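Local coordinates for dally-like, isoform A (Drosophila melanogaster, PDB 6XTZ), which binds the palmitoleoyl lipid that Wnt proteins carry, here as O-palmitoleoyl serine, and is probably a cell-surface proteoglycan of the glypican family, at residues S104-I107 with I113-R116; F146-Y151 with C171-M176; D89-L94 with R195-T200; K177-F182 with T315-Q320. The protein carries 5 engineered substitutions. All coordinates share one frame; numbering follows the deposited sequence.

Contact 1 (S104-I107 with I113-R116); sequences SMFI and IYER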
loop_
_atom_site.group_PDB
_atom_site.type_symbol
_atom_site.label_atom_id
_atom_site.label_comp_id
_atom_site.label_asym_id
_atom_site.label_seq_id
_atom_site.Cartn_x
_atom_site.Cartn_y
_atom_site.Cartn_z
ATOM N N SER A 104 -17.893 -3.301 32.194
ATOM C CA SER A 104 -19.238 -3.040 32.696
ATOM C C SER A 104 -20.149 -4.245 32.496
ATOM O O SER A 104 -21.007 -4.530 33.342
ATOM C CB SER A 104 -19.824 -1.805 32.012
ATOM O OG SER A 104 -19.005 -0.665 32.214
ATOM N N MET A 105 -19.979 -4.965 31.386
ATOM C CA MET A 105 -20.842 -6.105 31.098
ATOM C C MET A 105 -20.605 -7.242 32.081
ATOM O O MET A 105 -21.554 -7.899 32.523
ATOM C CB MET A 105 -20.612 -6.580 29.664
ATOM C CG MET A 105 -21.734 -7.408 29.075
ATOM S SD MET A 105 -21.430 -7.778 27.336
ATOM C CE MET A 105 -21.239 -6.128 26.665
ATOM N N PHE A 106 -19.346 -7.488 32.443
ATOM C CA PHE A 106 -19.036 -8.608 33.321
ATOM C C PHE A 106 -19.213 -8.275 34.795
ATOM O O PHE A 106 -19.383 -9.192 35.605
ATOM C CB PHE A 106 -17.610 -9.098 33.071
ATOM C CG PHE A 106 -17.486 -10.008 31.889
ATOM C CD1 PHE A 106 -18.571 -10.244 31.064
ATOM C CD2 PHE A 106 -16.290 -10.641 31.611
ATOM C CE1 PHE A 106 -18.461 -11.085 29.972
ATOM C CE2 PHE A 106 -16.176 -11.490 30.527
ATOM C CZ PHE A 106 -17.260 -11.708 29.703
ATOM N N ILE A 107 -19.170 -6.995 35.164
ATOM C CA ILE A 107 -19.414 -6.626 36.554
ATOM C C ILE A 107 -20.895 -6.766 36.889
ATOM O O ILE A 107 -21.258 -7.260 37.964
ATOM C CB ILE A 107 -18.894 -5.202 36.827
ATOM C CG1 ILE A 107 -17.375 -5.219 36.997
ATOM C CG2 ILE A 107 -19.558 -4.611 38.058
ATOM C CD1 ILE A 107 -16.798 -3.888 37.417
ATOM N N ILE A 113 -16.902 -11.386 42.041
ATOM C CA ILE A 113 -15.947 -12.434 41.691
ATOM C C ILE A 113 -15.187 -12.073 40.419
ATOM O O ILE A 113 -14.027 -12.467 40.248
ATOM C CB ILE A 113 -16.656 -13.799 41.564
ATOM C CG1 ILE A 113 -15.627 -14.922 41.418
ATOM C CG2 ILE A 113 -17.603 -13.811 40.380
ATOM C CD1 ILE A 113 -16.229 -16.310 41.391
ATOM N N TYR A 114 -15.810 -11.313 39.516
ATOM C CA TYR A 114 -15.077 -10.820 38.354
ATOM C C TYR A 114 -14.246 -9.595 38.710
ATOM O O TYR A 114 -13.064 -9.515 38.360
ATOM C CB TYR A 114 -16.035 -10.492 37.208
ATOM C CG TYR A 114 -15.388 -9.653 36.125
ATOM C CD1 TYR A 114 -14.547 -10.229 35.181
ATOM C CD2 TYR A 114 -15.610 -8.283 36.053
ATOM C CE1 TYR A 114 -13.947 -9.463 34.194
ATOM C CE2 TYR A 114 -15.013 -7.512 35.073
ATOM C CZ TYR A 114 -14.185 -8.106 34.146
ATOM O OH TYR A 114 -13.593 -7.340 33.169
ATOM N N GLU A 115 -14.856 -8.628 39.402
ATOM C CA GLU A 115 -14.146 -7.406 39.770
ATOM C C GLU A 115 -12.927 -7.707 40.630
ATOM O O GLU A 115 -11.945 -6.954 40.606
ATOM C CB GLU A 115 -15.101 -6.454 40.495
ATOM C CG GLU A 115 -14.553 -5.055 40.721
ATOM C CD GLU A 115 -15.598 -4.104 41.277
ATOM O OE1 GLU A 115 -16.802 -4.415 41.173
ATOM O OE2 GLU A 115 -15.214 -3.048 41.820
ATOM N N ARG A 116 -12.968 -8.804 41.387
ATOM C CA ARG A 116 -11.805 -9.223 42.163
ATOM C C ARG A 116 -10.637 -9.580 41.252
ATOM O O ARG A 116 -9.475 -9.320 41.590
ATOM C CB ARG A 116 -12.180 -10.411 43.046
ATOM C CG ARG A 116 -11.786 -10.275 44.503
ATOM C CD ARG A 116 -12.747 -11.060 45.380
ATOM N NE ARG A 116 -13.008 -12.391 44.838
ATOM C CZ ARG A 116 -13.993 -13.184 45.245
ATOM N NH1 ARG A 116 -14.820 -12.779 46.199
ATOM N NH2 ARG A 116 -14.157 -14.379 44.694
#

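Contact 2 (F146-Y151 with C171-M176); sequences FFNTLY and CVSEHM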
loop_
_atom_site.group_PDB
_atom_site.type_symbol
_atom_site.label_atom_id
_atom_site.label_comp_id
_atom_site.label_asym_id
_atom_site.label_seq_id
_atom_site.Cartn_x
_atom_site.Cartn_y
_atom_site.Cartn_z
ATOM N N PHE A 146 -2.357 -15.553 29.936
ATOM C CA PHE A 146 -3.671 -15.120 30.398
ATOM C C PHE A 146 -4.497 -16.305 30.883
ATOM O O PHE A 146 -5.055 -16.278 31.987
ATOM C CB PHE A 146 -4.391 -14.377 29.273
ATOM C CG PHE A 146 -5.832 -14.074 29.563
ATOM C CD1 PHE A 146 -6.180 -13.088 30.472
ATOM C CD2 PHE A 146 -6.840 -14.760 28.907
ATOM C CE1 PHE A 146 -7.507 -12.802 30.732
ATOM C CE2 PHE A 146 -8.170 -14.480 29.163
ATOM C CZ PHE A 146 -8.503 -13.500 30.077
ATOM N N PHE A 147 -4.582 -17.361 30.073
ATOM C CA PHE A 147 -5.364 -18.525 30.473
ATOM C C PHE A 147 -4.665 -19.328 31.560
ATOM O O PHE A 147 -5.333 -19.967 32.380
ATOM C CB PHE A 147 -5.661 -19.406 29.261
ATOM C CG PHE A 147 -6.682 -18.823 28.329
ATOM C CD1 PHE A 147 -8.024 -18.814 28.673
ATOM C CD2 PHE A 147 -6.303 -18.283 27.112
ATOM C CE1 PHE A 147 -8.969 -18.278 27.819
ATOM C CE2 PHE A 147 -7.243 -17.743 26.255
ATOM C CZ PHE A 147 -8.577 -17.739 26.608
ATOM N N ASN A 148 -3.329 -19.309 31.587
ATOM C CA ASN A 148 -2.606 -19.977 32.665
ATOM C C ASN A 148 -2.969 -19.379 34.019
ATOM O O ASN A 148 -3.171 -20.111 34.995
ATOM C CB ASN A 148 -1.098 -19.887 32.427
ATOM C CG ASN A 148 -0.295 -20.588 33.506
ATOM O OD1 ASN A 148 0.065 -19.988 34.519
ATOM N ND2 ASN A 148 -0.010 -21.867 33.293
ATOM N N THR A 149 -3.056 -18.049 34.093
ATOM C CA THR A 149 -3.507 -17.403 35.321
ATOM C C THR A 149 -4.940 -17.801 35.650
ATOM O O THR A 149 -5.271 -18.052 36.815
ATOM C CB THR A 149 -3.381 -15.886 35.193
ATOM O OG1 THR A 149 -2.010 -15.537 34.969
ATOM C CG2 THR A 149 -3.870 -15.194 36.455
ATOM N N LEU A 150 -5.803 -17.874 34.634
ATOM C CA LEU A 150 -7.163 -18.355 34.855
ATOM C C LEU A 150 -7.169 -19.815 35.290
ATOM O O LEU A 150 -7.992 -20.219 36.120
ATOM C CB LEU A 150 -8.000 -18.168 33.589
ATOM C CG LEU A 150 -8.879 -16.917 33.501
ATOM C CD1 LEU A 150 -8.080 -15.662 33.801
ATOM C CD2 LEU A 150 -9.529 -16.822 32.130
ATOM N N TYR A 151 -6.260 -20.624 34.737
ATOM C CA TYR A 151 -6.165 -22.019 35.152
ATOM C C TYR A 151 -5.813 -22.130 36.629
ATOM O O TYR A 151 -6.326 -23.006 37.336
ATOM C CB TYR A 151 -5.127 -22.756 34.302
ATOM C CG TYR A 151 -5.490 -22.922 32.842
ATOM C CD1 TYR A 151 -6.794 -22.737 32.398
ATOM C CD2 TYR A 151 -4.524 -23.269 31.905
ATOM C CE1 TYR A 151 -7.123 -22.890 31.062
ATOM C CE2 TYR A 151 -4.843 -23.425 30.571
ATOM C CZ TYR A 151 -6.142 -23.234 30.154
ATOM O OH TYR A 151 -6.460 -23.389 28.822
ATOM N N CYS A 171 4.310 -24.674 40.848
ATOM C CA CYS A 171 4.063 -26.031 40.377
ATOM C C CYS A 171 2.716 -26.123 39.675
ATOM O O CYS A 171 2.590 -26.790 38.642
ATOM C CB CYS A 171 4.133 -27.011 41.549
ATOM S SG CYS A 171 4.073 -28.759 41.077
ATOM N N VAL A 172 1.697 -25.451 40.218
ATOM C CA VAL A 172 0.397 -25.413 39.556
ATOM C C VAL A 172 0.505 -24.685 38.223
ATOM O O VAL A 172 -0.067 -25.118 37.215
ATOM C CB VAL A 172 -0.656 -24.760 40.473
ATOM C CG1 VAL A 172 -2.017 -24.742 39.792
ATOM C CG2 VAL A 172 -0.728 -25.490 41.802
ATOM N N SER A 173 1.249 -23.577 38.193
ATOM C CA SER A 173 1.433 -22.841 36.946
ATOM C C SER A 173 2.170 -23.687 35.915
ATOM O O SER A 173 1.775 -23.745 34.745
ATOM C CB SER A 173 2.187 -21.538 37.214
ATOM O OG SER A 173 2.341 -20.784 36.023
ATOM N N GLU A 174 3.248 -24.356 36.334
ATOM C CA GLU A 174 4.002 -25.197 35.412
ATOM C C GLU A 174 3.185 -26.392 34.938
ATOM O O GLU A 174 3.329 -26.819 33.787
ATOM C CB GLU A 174 5.300 -25.668 36.069
ATOM C CG GLU A 174 6.431 -24.654 36.011
ATOM C CD GLU A 174 7.005 -24.502 34.614
ATOM O OE1 GLU A 174 6.828 -25.425 33.791
ATOM O OE2 GLU A 174 7.634 -23.458 34.339
ATOM N N HIS A 175 2.328 -26.939 35.800
ATOM C CA HIS A 175 1.522 -28.089 35.407
ATOM C C HIS A 175 0.310 -27.683 34.578
ATOM O O HIS A 175 -0.140 -28.461 33.731
ATOM C CB HIS A 175 1.083 -28.872 36.644
ATOM C CG HIS A 175 2.191 -29.647 37.290
ATOM N ND1 HIS A 175 1.961 -30.685 38.168
ATOM C CD2 HIS A 175 3.536 -29.537 37.182
ATOM C CE1 HIS A 175 3.117 -31.180 38.572
ATOM N NE2 HIS A 175 4.088 -30.502 37.990
ATOM N N MET A 176 -0.224 -26.480 34.794
ATOM C CA MET A 176 -1.330 -26.000 33.975
ATOM C C MET A 176 -0.903 -25.654 32.555
ATOM O O MET A 176 -1.773 -25.440 31.702
ATOM C CB MET A 176 -1.985 -24.781 34.625
ATOM C CG MET A 176 -2.846 -25.107 35.834
ATOM S SD MET A 176 -4.216 -26.209 35.439
ATOM C CE MET A 176 -4.978 -26.382 37.051
#

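Contact 3 (D89-L94 with R195-T200); sequences DIFTAL and RSFVAT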
loop_
_atom_site.group_PDB
_atom_site.type_symbol
_atom_site.label_atom_id
_atom_site.label_comp_id
_atom_site.label_asym_id
_atom_site.label_seq_id
_atom_site.Cartn_x
_atom_site.Cartn_y
_atom_site.Cartn_z
ATOM N N ASP A 89 -7.322 5.148 13.974
ATOM C CA ASP A 89 -8.086 5.857 14.995
ATOM C C ASP A 89 -9.391 5.136 15.313
ATOM O O ASP A 89 -9.818 5.096 16.472
ATOM C CB ASP A 89 -8.370 7.290 14.544
ATOM C CG ASP A 89 -7.115 8.136 14.459
ATOM O OD1 ASP A 89 -6.153 7.857 15.207
ATOM O OD2 ASP A 89 -7.092 9.085 13.647
ATOM N N ILE A 90 -10.039 4.567 14.296
ATOM C CA ILE A 90 -11.303 3.868 14.514
ATOM C C ILE A 90 -11.084 2.616 15.355
ATOM O O ILE A 90 -11.821 2.356 16.312
ATOM C CB ILE A 90 -11.973 3.536 13.168
ATOM C CG1 ILE A 90 -12.561 4.800 12.537
ATOM C CG2 ILE A 90 -13.048 2.474 13.349
ATOM C CD1 ILE A 90 -13.168 4.576 11.166
ATOM N N PHE A 91 -10.060 1.827 15.019
ATOM C CA PHE A 91 -9.807 0.601 15.770
ATOM C C PHE A 91 -9.270 0.902 17.163
ATOM O O PHE A 91 -9.568 0.175 18.118
ATOM C CB PHE A 91 -8.837 -0.305 15.010
ATOM C CG PHE A 91 -8.723 -1.687 15.596
ATOM C CD1 PHE A 91 -9.699 -2.638 15.347
ATOM C CD2 PHE A 91 -7.651 -2.034 16.403
ATOM C CE1 PHE A 91 -9.608 -3.909 15.887
ATOM C CE2 PHE A 91 -7.553 -3.305 16.945
ATOM C CZ PHE A 91 -8.532 -4.244 16.685
ATOM N N THR A 92 -8.466 1.959 17.299
ATOM C CA THR A 92 -7.975 2.344 18.618
ATOM C C THR A 92 -9.128 2.751 19.529
ATOM O O THR A 92 -9.195 2.335 20.690
ATOM C CB THR A 92 -6.960 3.480 18.492
ATOM O OG1 THR A 92 -5.878 3.064 17.650
ATOM C CG2 THR A 92 -6.414 3.856 19.863
ATOM N N ALA A 93 -10.048 3.568 19.012
ATOM C CA ALA A 93 -11.215 3.955 19.796
ATOM C C ALA A 93 -12.131 2.764 20.044
ATOM O O ALA A 93 -12.685 2.616 21.138
ATOM C CB ALA A 93 -11.971 5.078 19.091
ATOM N N LEU A 94 -12.302 1.905 19.034
ATOM C CA LEU A 94 -13.099 0.699 19.217
ATOM C C LEU A 94 -12.506 -0.198 20.294
ATOM O O LEU A 94 -13.246 -0.858 21.034
ATOM C CB LEU A 94 -13.205 -0.057 17.893
ATOM C CG LEU A 94 -14.207 -1.209 17.829
ATOM C CD1 LEU A 94 -15.634 -0.680 17.851
ATOM C CD2 LEU A 94 -13.960 -2.062 16.594
ATOM N N ARG A 195 -4.713 -13.924 15.217
ATOM C CA ARG A 195 -4.866 -13.692 13.783
ATOM C C ARG A 195 -5.562 -12.366 13.511
ATOM O O ARG A 195 -5.178 -11.629 12.596
ATOM C CB ARG A 195 -5.654 -14.832 13.143
ATOM C CG ARG A 195 -4.946 -16.170 13.098
ATOM C CD ARG A 195 -5.939 -17.242 12.688
ATOM N NE ARG A 195 -5.309 -18.519 12.374
ATOM C CZ ARG A 195 -5.981 -19.601 11.999
ATOM N NH1 ARG A 195 -7.302 -19.555 11.893
ATOM N NH2 ARG A 195 -5.337 -20.727 11.725
ATOM N N SER A 196 -6.593 -12.047 14.297
ATOM C CA SER A 196 -7.365 -10.833 14.060
ATOM C C SER A 196 -6.522 -9.586 14.298
ATOM O O SER A 196 -6.549 -8.645 13.497
ATOM C CB SER A 196 -8.606 -10.824 14.952
ATOM O OG SER A 196 -9.461 -9.745 14.617
ATOM N N PHE A 197 -5.761 -9.563 15.394
ATOM C CA PHE A 197 -4.976 -8.377 15.719
ATOM C C PHE A 197 -3.790 -8.209 14.777
ATOM O O PHE A 197 -3.422 -7.079 14.432
ATOM C CB PHE A 197 -4.508 -8.441 17.172
ATOM C CG PHE A 197 -5.485 -7.844 18.143
ATOM C CD1 PHE A 197 -6.556 -8.587 18.616
ATOM C CD2 PHE A 197 -5.337 -6.537 18.578
ATOM C CE1 PHE A 197 -7.459 -8.036 19.505
ATOM C CE2 PHE A 197 -6.236 -5.981 19.469
ATOM C CZ PHE A 197 -7.298 -6.731 19.932
ATOM N N VAL A 198 -3.175 -9.314 14.352
ATOM C CA VAL A 198 -2.075 -9.220 13.397
ATOM C C VAL A 198 -2.582 -8.715 12.052
ATOM O O VAL A 198 -1.985 -7.825 11.440
ATOM C CB VAL A 198 -1.358 -10.575 13.260
ATOM C CG1 VAL A 198 -0.315 -10.510 12.155
ATOM C CG2 VAL A 198 -0.708 -10.964 14.575
ATOM N N ALA A 199 -3.702 -9.267 11.579
ATOM C CA ALA A 199 -4.255 -8.830 10.301
ATOM C C ALA A 199 -4.732 -7.384 10.369
ATOM O O ALA A 199 -4.577 -6.629 9.402
ATOM C CB ALA A 199 -5.397 -9.753 9.877
ATOM N N THR A 200 -5.307 -6.978 11.503
ATOM C CA THR A 200 -5.817 -5.615 11.626
ATOM C C THR A 200 -4.679 -4.602 11.642
ATOM O O THR A 200 -4.730 -3.585 10.939
ATOM C CB THR A 200 -6.671 -5.485 12.888
ATOM O OG1 THR A 200 -7.717 -6.464 12.862
ATOM C CG2 THR A 200 -7.285 -4.096 12.973
#

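Contact 4 (K177-F182 with T315-Q320); sequences KELKPF and TNRVFQ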
loop_
_atom_site.group_PDB
_atom_site.type_symbol
_atom_site.label_atom_id
_atom_site.label_comp_id
_atom_site.label_asym_id
_atom_site.label_seq_id
_atom_site.Cartn_x
_atom_site.Cartn_y
_atom_site.Cartn_z
ATOM N N LYS A 177 0.402 -25.598 32.279
ATOM C CA LYS A 177 0.858 -25.287 30.928
ATOM C C LYS A 177 0.546 -26.421 29.960
ATOM O O LYS A 177 0.237 -26.174 28.789
ATOM C CB LYS A 177 2.357 -24.982 30.933
ATOM C CG LYS A 177 2.726 -23.683 31.629
ATOM C CD LYS A 177 4.203 -23.363 31.453
ATOM C CE LYS A 177 4.549 -22.007 32.045
ATOM N NZ LYS A 177 5.975 -21.646 31.809
ATOM N N GLU A 178 0.623 -27.668 30.425
ATOM C CA GLU A 178 0.351 -28.825 29.583
ATOM C C GLU A 178 -1.078 -29.337 29.709
ATOM O O GLU A 178 -1.507 -30.136 28.869
ATOM C CB GLU A 178 1.329 -29.961 29.910
ATOM C CG GLU A 178 1.286 -30.429 31.359
ATOM C CD GLU A 178 2.221 -31.595 31.625
ATOM O OE1 GLU A 178 2.376 -31.978 32.804
ATOM O OE2 GLU A 178 2.800 -32.128 30.655
ATOM N N LEU A 179 -1.821 -28.899 30.720
ATOM C CA LEU A 179 -3.194 -29.334 30.919
ATOM C C LEU A 179 -4.160 -28.412 30.183
ATOM O O LEU A 179 -3.843 -27.265 29.863
ATOM C CB LEU A 179 -3.534 -29.374 32.409
ATOM C CG LEU A 179 -2.699 -30.346 33.247
ATOM C CD1 LEU A 179 -2.998 -30.187 34.729
ATOM C CD2 LEU A 179 -2.940 -31.779 32.797
ATOM N N LYS A 180 -5.356 -28.933 29.914
ATOM C CA LYS A 180 -6.395 -28.208 29.183
ATOM C C LYS A 180 -7.688 -28.240 29.988
ATOM O O LYS A 180 -8.629 -28.968 29.648
ATOM C CB LYS A 180 -6.599 -28.804 27.790
ATOM C CG LYS A 180 -5.344 -28.822 26.932
ATOM C CD LYS A 180 -4.791 -27.419 26.732
ATOM C CE LYS A 180 -3.502 -27.441 25.924
ATOM N NZ LYS A 180 -2.864 -26.099 25.861
ATOM N N PRO A 181 -7.773 -27.449 31.061
ATOM C CA PRO A 181 -8.959 -27.520 31.932
ATOM C C PRO A 181 -10.251 -27.125 31.239
ATOM O O PRO A 181 -11.313 -27.664 31.579
ATOM C CB PRO A 181 -8.618 -26.550 33.075
ATOM C CG PRO A 181 -7.139 -26.324 32.985
ATOM C CD PRO A 181 -6.791 -26.463 31.541
ATOM N N PHE A 182 -10.198 -26.199 30.284
ATOM C CA PHE A 182 -11.385 -25.730 29.582
ATOM C C PHE A 182 -11.576 -26.407 28.230
ATOM O O PHE A 182 -12.400 -25.951 27.432
ATOM C CB PHE A 182 -11.323 -24.213 29.387
ATOM C CG PHE A 182 -11.162 -23.437 30.666
ATOM C CD1 PHE A 182 -11.669 -23.922 31.860
ATOM C CD2 PHE A 182 -10.502 -22.218 30.669
ATOM C CE1 PHE A 182 -11.520 -23.207 33.033
ATOM C CE2 PHE A 182 -10.350 -21.497 31.839
ATOM C CZ PHE A 182 -10.859 -21.993 33.023
ATOM N N THR A 315 -7.975 -32.025 39.136
ATOM C CA THR A 315 -7.567 -31.718 40.502
ATOM C C THR A 315 -6.776 -32.856 41.133
ATOM O O THR A 315 -6.003 -32.614 42.066
ATOM C CB THR A 315 -8.788 -31.386 41.365
ATOM O OG1 THR A 315 -8.353 -30.924 42.650
ATOM C CG2 THR A 315 -9.672 -32.612 41.548
ATOM N N ASN A 316 -6.948 -34.085 40.643
ATOM C CA ASN A 316 -6.125 -35.195 41.105
ATOM C C ASN A 316 -4.778 -35.230 40.393
ATOM O O ASN A 316 -3.772 -35.611 41.002
ATOM C CB ASN A 316 -6.860 -36.522 40.901
ATOM C CG ASN A 316 -8.106 -36.639 41.762
ATOM O OD1 ASN A 316 -8.115 -36.227 42.923
ATOM N ND2 ASN A 316 -9.165 -37.203 41.194
ATOM N N ARG A 317 -4.739 -34.834 39.119
ATOM C CA ARG A 317 -3.477 -34.822 38.389
ATOM C C ARG A 317 -2.582 -33.673 38.838
ATOM O O ARG A 317 -1.354 -33.762 38.719
ATOM C CB ARG A 317 -3.744 -34.743 36.885
ATOM C CG ARG A 317 -2.517 -34.961 36.014
ATOM C CD ARG A 317 -2.892 -35.036 34.543
ATOM N NE ARG A 317 -1.718 -35.110 33.679
ATOM C CZ ARG A 317 -1.769 -35.169 32.352
ATOM N NH1 ARG A 317 -2.941 -35.165 31.730
ATOM N NH2 ARG A 317 -0.649 -35.233 31.645
ATOM N N VAL A 318 -3.171 -32.594 39.357
ATOM C CA VAL A 318 -2.369 -31.490 39.876
ATOM C C VAL A 318 -1.697 -31.888 41.184
ATOM O O VAL A 318 -0.524 -31.570 41.416
ATOM C CB VAL A 318 -3.237 -30.229 40.038
ATOM C CG1 VAL A 318 -2.470 -29.143 40.775
ATOM C CG2 VAL A 318 -3.694 -29.723 38.680
ATOM N N PHE A 319 -2.423 -32.594 42.057
ATOM C CA PHE A 319 -1.822 -33.083 43.294
ATOM C C PHE A 319 -0.653 -34.018 43.013
ATOM O O PHE A 319 0.314 -34.052 43.782
ATOM C CB PHE A 319 -2.874 -33.791 44.149
ATOM C CG PHE A 319 -3.884 -32.863 44.763
ATOM C CD1 PHE A 319 -3.564 -31.540 45.022
ATOM C CD2 PHE A 319 -5.154 -33.315 45.083
ATOM C CE1 PHE A 319 -4.492 -30.685 45.587
ATOM C CE2 PHE A 319 -6.087 -32.465 45.647
ATOM C CZ PHE A 319 -5.755 -31.149 45.900
ATOM N N GLN A 320 -0.720 -34.777 41.922
ATOM C CA GLN A 320 0.396 -35.612 41.494
ATOM C C GLN A 320 1.478 -34.727 40.890
ATOM O O GLN A 320 1.306 -34.181 39.794
ATOM C CB GLN A 320 -0.080 -36.655 40.487
ATOM C CG GLN A 320 -1.194 -37.553 40.995
ATOM C CD GLN A 320 -1.778 -38.429 39.903
ATOM O OE1 GLN A 320 -1.301 -38.425 38.768
ATOM N NE2 GLN A 320 -2.819 -39.183 40.240
#

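Contact 1 (S104-I107 with I113-R116)
Ile107 and Glu115 bring their CA atoms to 6.2 Å of each other, where the last turns of helix 51-110 meet the short helix 112-116. The main contact is between Phe106 and Tyr114. Phe106 CB sits almost over the middle of the Tyr114 ring, 3.5 Å from its centroid. This is a CH-pi contact, only 6° off the ring normal. The two rings also form an edge-to-face pair. Their planes stand at 90° and their centroids are 5.4 Å apart, with Phe106 giving the edge and Tyr114 the face. Phe106 CD2 comes to 3.7 Å of Tyr114 CE1. The Tyr114 ring gets there because its CG is anti to the backbone N (chi1 165°). Ile107 meets the same ring at its edge. Its CG1 lies 3.7 Å from Tyr114 CD2, close to the ring plane. Ile107 CD1 goes further and rests 3.8 Å from Glu115 OE1, beside the extended glutamate chain. Beyond the pair, Tyr114 meets the ring of Phe121, and Phe106 meets Tyr110 edge-to-face. These rings lie near the lipid site: the side chain of Phe106 is about 6 Å from the bound O-palmitoleoyl serine. The contact across the turn is thus made by aromatic and aliphatic groups. Glu115 is exposed at its margin, and touches isoleucine there through van der Waals contact rather than a charge pair.

Contact 2 (F146-Y151 with C171-M176)
Met176 packs on Tyr151, and Asn148 bonds to Ser173, where helix 139-158 meets helix 169-176. Met176 can be followed outward atom by atom. Its CB lies 3.8 Å from Asn148 ND2 and is also close to Tyr151 CB. Its CG comes to 3.6 Å of Tyr151 CB. A bend at chi2 (-61°) keeps Met176 SD beside the same carbon, Tyr151 CB, at 3.7 Å. The tip, CE, ends 3.6 Å from the backbone Tyr151 O. SD also approaches the Tyr151 ring obliquely, which makes this a Met-aromatic contact. The ring itself has Met176 O 3.5 Å from its CD2. The two segments are a crossing helix pair of the all-helical glypican fold, with axes 9.3 Å apart and N-to-C directions at 123°. Asn148 crosses the gap beside Met176. Its amide makes two bonds to one residue: Ser173 OG donates to Asn148 OD1, and Asn148 ND2 donates to Ser173 O at 3.0 Å. The second bond is fairly straight (160°), and its acceptor lies near the amide plane. Gln152 NE2 also donates to Asn148 OD1, which therefore has two donors. An alanine at Asn148 would remove the amide, and would probably leave Ser173 and Gln152 each without this buried partner. Phe155 and Val318 cover further parts of Met176. A disulfide from Cys171 to Cys322 ties the second helix to helix 296-322.

Contact 3 (D89-L94 with R195-T200)
Phe91 holds its CG anti to the backbone N (chi1 -169°), and Thr200 likewise holds its CG2 anti to its own N. These torsions aim the ring and the methyl at each other across the gap between helix 51-110 and helix 185-216. Thr200 CG2 lies over the centre of the Phe91 ring, 3.6 Å from its centroid. It is only 9° off the normal, a clear CH-pi contact. Phe197 CE2 lies at the edge of the Phe91 ring. Phe91 CE2 is 3.9 Å from Phe197 CE2, and the edge of Phe91 points toward the face of Phe197. The pair is an offset edge-to-face stack, with centroids 5.7 Å apart and planes at 76°. Thr200 OG1 turns back to its own helix and donates to Ser196 O at 2.6 Å. That oxygen also takes the backbone bond from Thr200 N, and the two donors come from opposite faces of its carbonyl plane. The hydroxyl bond is consistent with the threonine torsion that presents its methyl to the ring. A serine in place of Phe91 would take the ring away, and would probably open a gap beside Thr200 and Phe197. Phe132 and Leu442 also pack on Phe91, so the ring is shared with helices 118-134 and 441-455. Leu94 touches the bound O-palmitoleoyl serine, and the Phe197 side chain comes within about 4 Å of it. The arrangement belongs to the apolar helix bundle that flanks the lipid pocket of this glypican.

Contact 4 (K177-F182 with T315-Q320)
Leu179 CD2 rests on one face of the Arg317 guanidinium. It stands 3.3 Å above the plane, displaced toward the rim, and is 3.6 Å from Arg317 NH1. The same methyl, Leu179 CD2, also touches Arg317 CD at 3.7 Å, so it lies along the end of the arginine chain. The other methyl, Leu179 CD1, meets Val318 CG2 at 4.0 Å. One leucine therefore forks over two neighbouring residues of helix 296-322. Arg317 reaches it because its CG is anti to the backbone N (chi1 -170°) and the chain runs straight on to NE. Further out, Ile314 of the same helix also touches Leu179, and Val318 is backed by Phe155 and Met176. In the same loop as Leu179, Pro181 packs on Phe307 and Ile314, and Lys180 makes a salt bridge to Asp187. Glu178 OE1 is 4.6 Å from Arg317 NH2, beyond salt-bridge range and well out of the guanidinium plane. Its charge may still ease that of the arginine, without an N-H pointing at it. The leucine methyl lies over the flat face of the cation, so the N-H groups, which lie in the guanidinium plane, do not point at it.

In the fold
From the N terminus, helix 51-110 supplies the first side of contact 3 at 89-94 and then enters contact 1, which closes the short turn into helix 112-116. Contact 2 follows, joining helix 139-158 to helix 169-176. Both lie within the long loop that contact 3 completes at 195-200 on helix 185-216. Segment 177-182 opens contact 4 before that closure, and 315-320 ends it afterwards, so contacts 3 and 4 cross. Contacts 2 and 4 touch: Tyr151 CE1 is 3.5 Å from Phe182 CD2. Together they tie helices 139-158, 169-176 and 296-322 at one end of the elongated glypican core, the part of the protein in this chain. Contact 3 lies nearer the middle, its centre about 17 Å from the chain's centre.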